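Putative enoyl-CoA hydratase (Streptomyces coelicolor A3, PDB 3G64) probably acts on acyl-CoA thioesters as a member of the enoyl-CoA hydratase/isomerase (crotonase) family, perhaps adding water to enoyl-CoA substrates. Local coordinates at residues 64-69 against 115-120; 123-128 against 145-150. All coordinates share one frame; numbering follows the deposited sequence.

Contact 1 (64-69 against 115-120); sequences ALVLAG and PVIAAL
Leu65 CG and Val116 CG1 both stand anti to their backbone N (chi1 -179° and 171°), which helps to lay the two side chains side by side, pointing the same way, with Leu65 CD2 4.1 Å from Val116 CG1. They sit on neighbouring parallel strands, 64-69 and 116-120, in the core beta-sheet of the crotonase fold. Their face also carries Leu67 and Ala118; Val66 and Ile117 lie on the other, where helix 205-217 covers them. Val66 CG2 comes to 4.5 Å from Ile117 CB; both residues are beta-branched, a type that favours extended backbone. Val66 CG1 reaches past its partner Ile117 to Ala119, two residues further on, and meets its CB at 4.3 Å.

Four backbone hydrogen bonds join the strands. Leu65 N donates to Pro115 O, a fitting partner because proline has no N-H to give but keeps its carbonyl. Ile117 N then donates to Leu65 O at 2.7 Å, Leu67 N to Ile117 O, and Ala119 N to Leu67 O, the last almost straight at 176°. A water bridges the two strands where direct bonding stops: it accepts from Gly69 N at 3.1 Å and lies 2.8 Å from Ala119 O.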
loop_
_atom_site.group_PDB
_atom_site.type_symbol
_atom_site.label_atom_id
_atom_site.label_comp_id
_atom_site.label_asym_id
_atom_site.label_seq_id
_atom_site.Cartn_x
_atom_site.Cartn_y
_atom_site.Cartn_z
ATOM N N ALA A 64 -3.337 6.985 25.813
ATOM C CA ALA A 64 -2.933 7.737 24.621
ATOM C C ALA A 64 -1.630 8.449 24.908
ATOM O O ALA A 64 -1.340 8.823 26.053
ATOM C CB ALA A 64 -3.994 8.768 24.213
ATOM N N LEU A 65 -0.847 8.670 23.863
ATOM C CA LEU A 65 0.399 9.397 24.026
ATOM C C LEU A 65 0.570 10.415 22.906
ATOM O O LEU A 65 0.393 10.109 21.708
ATOM C CB LEU A 65 1.586 8.410 24.104
ATOM C CG LEU A 65 2.982 9.031 24.308
ATOM C CD1 LEU A 65 3.916 8.038 24.994
ATOM C CD2 LEU A 65 3.574 9.496 22.994
ATOM N N VAL A 66 0.893 11.634 23.307
ATOM C CA VAL A 66 1.220 12.713 22.382
ATOM C C VAL A 66 2.724 12.908 22.372
ATOM O O VAL A 66 3.368 13.008 23.430
ATOM C CB VAL A 66 0.554 14.038 22.791
ATOM C CG1 VAL A 66 0.987 15.175 21.851
ATOM C CG2 VAL A 66 -0.974 13.894 22.814
ATOM N N LEU A 67 3.290 12.936 21.172
ATOM C CA LEU A 67 4.703 13.226 20.999
ATOM C C LEU A 67 4.807 14.652 20.426
ATOM O O LEU A 67 4.263 14.951 19.375
ATOM C CB LEU A 67 5.331 12.186 20.052
ATOM C CG LEU A 67 6.830 12.259 19.681
ATOM C CD1 LEU A 67 7.706 12.313 20.920
ATOM C CD2 LEU A 67 7.266 11.056 18.779
ATOM N N ALA A 68 5.502 15.528 21.126
ATOM C CA ALA A 68 5.553 16.943 20.750
ATOM C C ALA A 68 6.977 17.496 20.801
ATOM O O ALA A 68 7.869 16.868 21.369
ATOM C CB ALA A 68 4.649 17.741 21.642
ATOM N N GLY A 69 7.168 18.669 20.199
ATOM C CA GLY A 69 8.430 19.397 20.234
ATOM C C GLY A 69 8.181 20.896 20.434
ATOM O O GLY A 69 7.287 21.461 19.810
ATOM N N PRO A 115 -2.691 4.428 21.295
ATOM C CA PRO A 115 -2.438 5.296 20.147
ATOM C C PRO A 115 -1.388 6.360 20.467
ATOM O O PRO A 115 -1.345 6.934 21.570
ATOM C CB PRO A 115 -3.800 5.997 19.888
ATOM C CG PRO A 115 -4.709 5.574 20.986
ATOM C CD PRO A 115 -4.034 4.593 21.883
ATOM N N VAL A 116 -0.547 6.618 19.478
ATOM C CA VAL A 116 0.471 7.642 19.591
ATOM C C VAL A 116 0.137 8.726 18.583
ATOM O O VAL A 116 -0.176 8.425 17.422
ATOM C CB VAL A 116 1.869 7.032 19.315
ATOM C CG1 VAL A 116 2.939 8.131 19.211
ATOM C CG2 VAL A 116 2.206 6.014 20.411
ATOM N N ILE A 117 0.176 9.980 19.031
ATOM C CA ILE A 117 -0.183 11.115 18.194
ATOM C C ILE A 117 1.015 12.075 18.096
ATOM O O ILE A 117 1.550 12.514 19.116
ATOM C CB ILE A 117 -1.386 11.859 18.837
ATOM C CG1 ILE A 117 -2.566 10.890 18.973
ATOM C CG2 ILE A 117 -1.725 13.159 18.075
ATOM C CD1 ILE A 117 -3.382 11.130 20.205
ATOM N N ALA A 118 1.453 12.385 16.881
ATOM C CA ALA A 118 2.531 13.371 16.704
ATOM C C ALA A 118 1.953 14.749 16.423
ATOM O O ALA A 118 1.147 14.924 15.489
ATOM C CB ALA A 118 3.489 12.943 15.582
ATOM N N ALA A 119 2.334 15.718 17.252
ATOM C CA ALA A 119 1.846 17.092 17.122
ATOM C C ALA A 119 2.881 17.846 16.300
ATOM O O ALA A 119 3.950 18.196 16.819
ATOM C CB ALA A 119 1.700 17.739 18.526
ATOM N N LEU A 120 2.595 18.078 15.022
ATOM C CA LEU A 120 3.632 18.543 14.091
ATOM C C LEU A 120 3.512 20.013 13.698
ATOM O O LEU A 120 2.410 20.524 13.495
ATOM C CB LEU A 120 3.610 17.713 12.804
ATOM C CG LEU A 120 3.750 16.181 12.921
ATOM C CD1 LEU A 120 3.626 15.589 11.539
ATOM C CD2 LEU A 120 5.102 15.851 13.520
HETATM O O HOH W 1 4.652 19.887 18.968
#

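Contact 2 (123-128 against 145-150); sequences VAAGAG and RFAFLF
Ala124 and Arg145 open the backbone pairing of two short parallel strands, 123-125 and 145-147, which belong to the small second sheet of this crotonase-family subunit. Ala124 N donates to Arg145 O at 2.9 Å, and Ala147 N returns a bond to Ala124 O at 3.1 Å; in both the donor is tilted out of the carbonyl plane. The third bond, Gly126 N to Ala147 O at 2.9 Å, runs nearly along the C=O axis and continues the pairing into the turn.

Apolar contacts gather where strand 123-125 gives way to helix 127-134. Ala125 CB lies 4.4 Å from Ala147 CB; both residues are alanines, small enough that the branched end of Leu149 can come alongside Ala125. Leu149 holds CG between its backbone N and carbonyl carbon (chi1 46°), a crowded position that brings CD2 to 4.0 Å from Ala125 CB and CD1 to 3.9 Å from Gly126 N. An alanine in place of Leu149 would probably open a gap beside Ala125 CB and uncover the Gly126 N-H bond on that side.

Aromatic packing comes from Phe150, whose ring tip CZ approaches Gly126 C obliquely at 3.5 Å. Gly126, the N-cap residue of the helix, suits glycine chiefly through its positive phi (60°); a CB on it would also come close to Leu149 CD1 and just meet Phe150 CE1. Gly128 N bonds to Ala125 O, closing the tight turn that leads into the helix.

In crotonases a backbone N-H at the start of this helix belongs to the oxyanion hole for the thioester carbonyl. Ala127 N probably corresponds to it, and packing the Gly126-Ala127 turn against Leu149 and Phe150 would probably help to hold that N-H in place.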
loop_
_atom_site.group_PDB
_atom_site.type_symbol
_atom_site.label_atom_id
_atom_site.label_comp_id
_atom_site.label_asym_id
_atom_site.label_seq_id
_atom_site.Cartn_x
_atom_site.Cartn_y
_atom_site.Cartn_z
ATOM N N VAL A 123 9.824 22.040 10.999
ATOM C CA VAL A 123 10.594 20.925 10.444
ATOM C C VAL A 123 10.404 19.614 11.214
ATOM O O VAL A 123 10.450 19.585 12.454
ATOM C CB VAL A 123 12.100 21.264 10.311
ATOM C CG1 VAL A 123 12.639 21.755 11.608
ATOM C CG2 VAL A 123 12.902 20.040 9.903
ATOM N N ALA A 124 10.168 18.544 10.455
ATOM C CA ALA A 124 10.311 17.175 10.948
ATOM C C ALA A 124 11.193 16.445 9.944
ATOM O O ALA A 124 10.732 16.022 8.878
ATOM C CB ALA A 124 8.929 16.494 11.061
ATOM N N ALA A 125 12.468 16.323 10.281
ATOM C CA ALA A 125 13.471 15.882 9.339
ATOM C C ALA A 125 14.187 14.661 9.892
ATOM O O ALA A 125 14.364 14.523 11.115
ATOM C CB ALA A 125 14.490 17.022 9.087
ATOM N N GLY A 126 14.618 13.783 8.997
ATOM C CA GLY A 126 15.449 12.674 9.422
ATOM C C GLY A 126 14.699 11.825 10.421
ATOM O O GLY A 126 13.554 11.486 10.178
ATOM N N ALA A 127 15.322 11.494 11.555
ATOM C CA ALA A 127 14.622 10.702 12.586
ATOM C C ALA A 127 13.319 11.354 13.013
ATOM O O ALA A 127 12.355 10.659 13.347
ATOM C CB ALA A 127 15.530 10.462 13.810
ATOM N N GLY A 128 13.263 12.689 12.971
ATOM C CA GLY A 128 12.032 13.399 13.321
ATOM C C GLY A 128 10.862 13.045 12.406
ATOM O O GLY A 128 9.725 12.844 12.842
ATOM N N ARG A 145 6.851 20.773 7.705
ATOM C CA ARG A 145 7.721 20.379 6.600
ATOM C C ARG A 145 8.467 19.056 6.897
ATOM O O ARG A 145 9.409 19.044 7.702
ATOM C CB ARG A 145 8.793 21.438 6.352
ATOM C CG ARG A 145 8.251 22.857 6.193
ATOM C CD ARG A 145 9.376 23.895 6.116
ATOM N NE ARG A 145 9.013 24.696 4.975
ATOM C CZ ARG A 145 9.739 24.875 3.879
ATOM N NH1 ARG A 145 10.987 24.417 3.772
ATOM N NH2 ARG A 145 9.202 25.581 2.894
ATOM N N PHE A 146 8.066 17.976 6.228
ATOM C CA PHE A 146 8.761 16.687 6.311
ATOM C C PHE A 146 9.953 16.644 5.374
ATOM O O PHE A 146 9.892 17.136 4.232
ATOM C CB PHE A 146 7.854 15.535 5.866
ATOM C CG PHE A 146 6.658 15.306 6.720
ATOM C CD1 PHE A 146 6.687 14.359 7.741
ATOM C CD2 PHE A 146 5.455 15.979 6.445
ATOM C CE1 PHE A 146 5.524 14.090 8.514
ATOM C CE2 PHE A 146 4.294 15.726 7.214
ATOM C CZ PHE A 146 4.341 14.792 8.256
ATOM N N ALA A 147 11.036 16.040 5.836
ATOM C CA ALA A 147 12.138 15.766 4.938
ATOM C C ALA A 147 12.817 14.459 5.336
ATOM O O ALA A 147 13.318 14.321 6.443
ATOM C CB ALA A 147 13.152 16.951 4.937
ATOM N N PHE A 148 12.796 13.483 4.436
ATOM C CA PHE A 148 13.431 12.184 4.725
ATOM C C PHE A 148 14.813 12.227 4.148
ATOM O O PHE A 148 15.062 11.649 3.097
ATOM C CB PHE A 148 12.590 11.051 4.119
ATOM C CG PHE A 148 11.239 10.907 4.772
ATOM C CD1 PHE A 148 11.078 10.088 5.889
ATOM C CD2 PHE A 148 10.155 11.626 4.313
ATOM C CE1 PHE A 148 9.827 9.961 6.509
ATOM C CE2 PHE A 148 8.896 11.503 4.936
ATOM C CZ PHE A 148 8.746 10.662 6.037
ATOM N N LEU A 149 15.700 12.962 4.818
ATOM C CA LEU A 149 16.934 13.413 4.201
ATOM C C LEU A 149 18.202 12.573 4.524
ATOM O O LEU A 149 19.320 13.055 4.444
ATOM C CB LEU A 149 17.134 14.905 4.491
ATOM C CG LEU A 149 16.900 15.315 5.934
ATOM C CD1 LEU A 149 17.816 14.469 6.865
ATOM C CD2 LEU A 149 17.138 16.826 6.096
ATOM N N PHE A 150 18.020 11.297 4.860
ATOM C CA PHE A 150 19.184 10.428 5.104
ATOM C C PHE A 150 20.225 10.393 3.991
ATOM O O PHE A 150 21.442 10.400 4.262
ATOM C CB PHE A 150 18.672 9.008 5.411
ATOM C CG PHE A 150 17.650 9.009 6.506
ATOM C CD1 PHE A 150 18.042 9.257 7.813
ATOM C CD2 PHE A 150 16.305 8.874 6.217
ATOM C CE1 PHE A 150 17.105 9.317 8.836
ATOM C CE2 PHE A 150 15.356 8.918 7.234
ATOM C CZ PHE A 150 15.767 9.126 8.552
#

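Overall arrangement
Both contacts pair parallel strands through backbone hydrogen bonds, but in different sheets. Contact 1 is wholly buried, its centre about 7 Å from the centre of the chain, and its faces are lined by aliphatic side chains. The centre of contact 2 lies about 15 Å from that of the chain; most of it is buried too, yet Arg145 is exposed and Val123 and Leu149 partly so, and a shorter strand pairing is followed by a glycine turn into a helix, covered by leucine and phenylalanine. Strand 123-125 is the next strand in the chain after 116-120. The two contacts also touch: Leu120 CD1 lies 3.5 Å from Phe146 CZ.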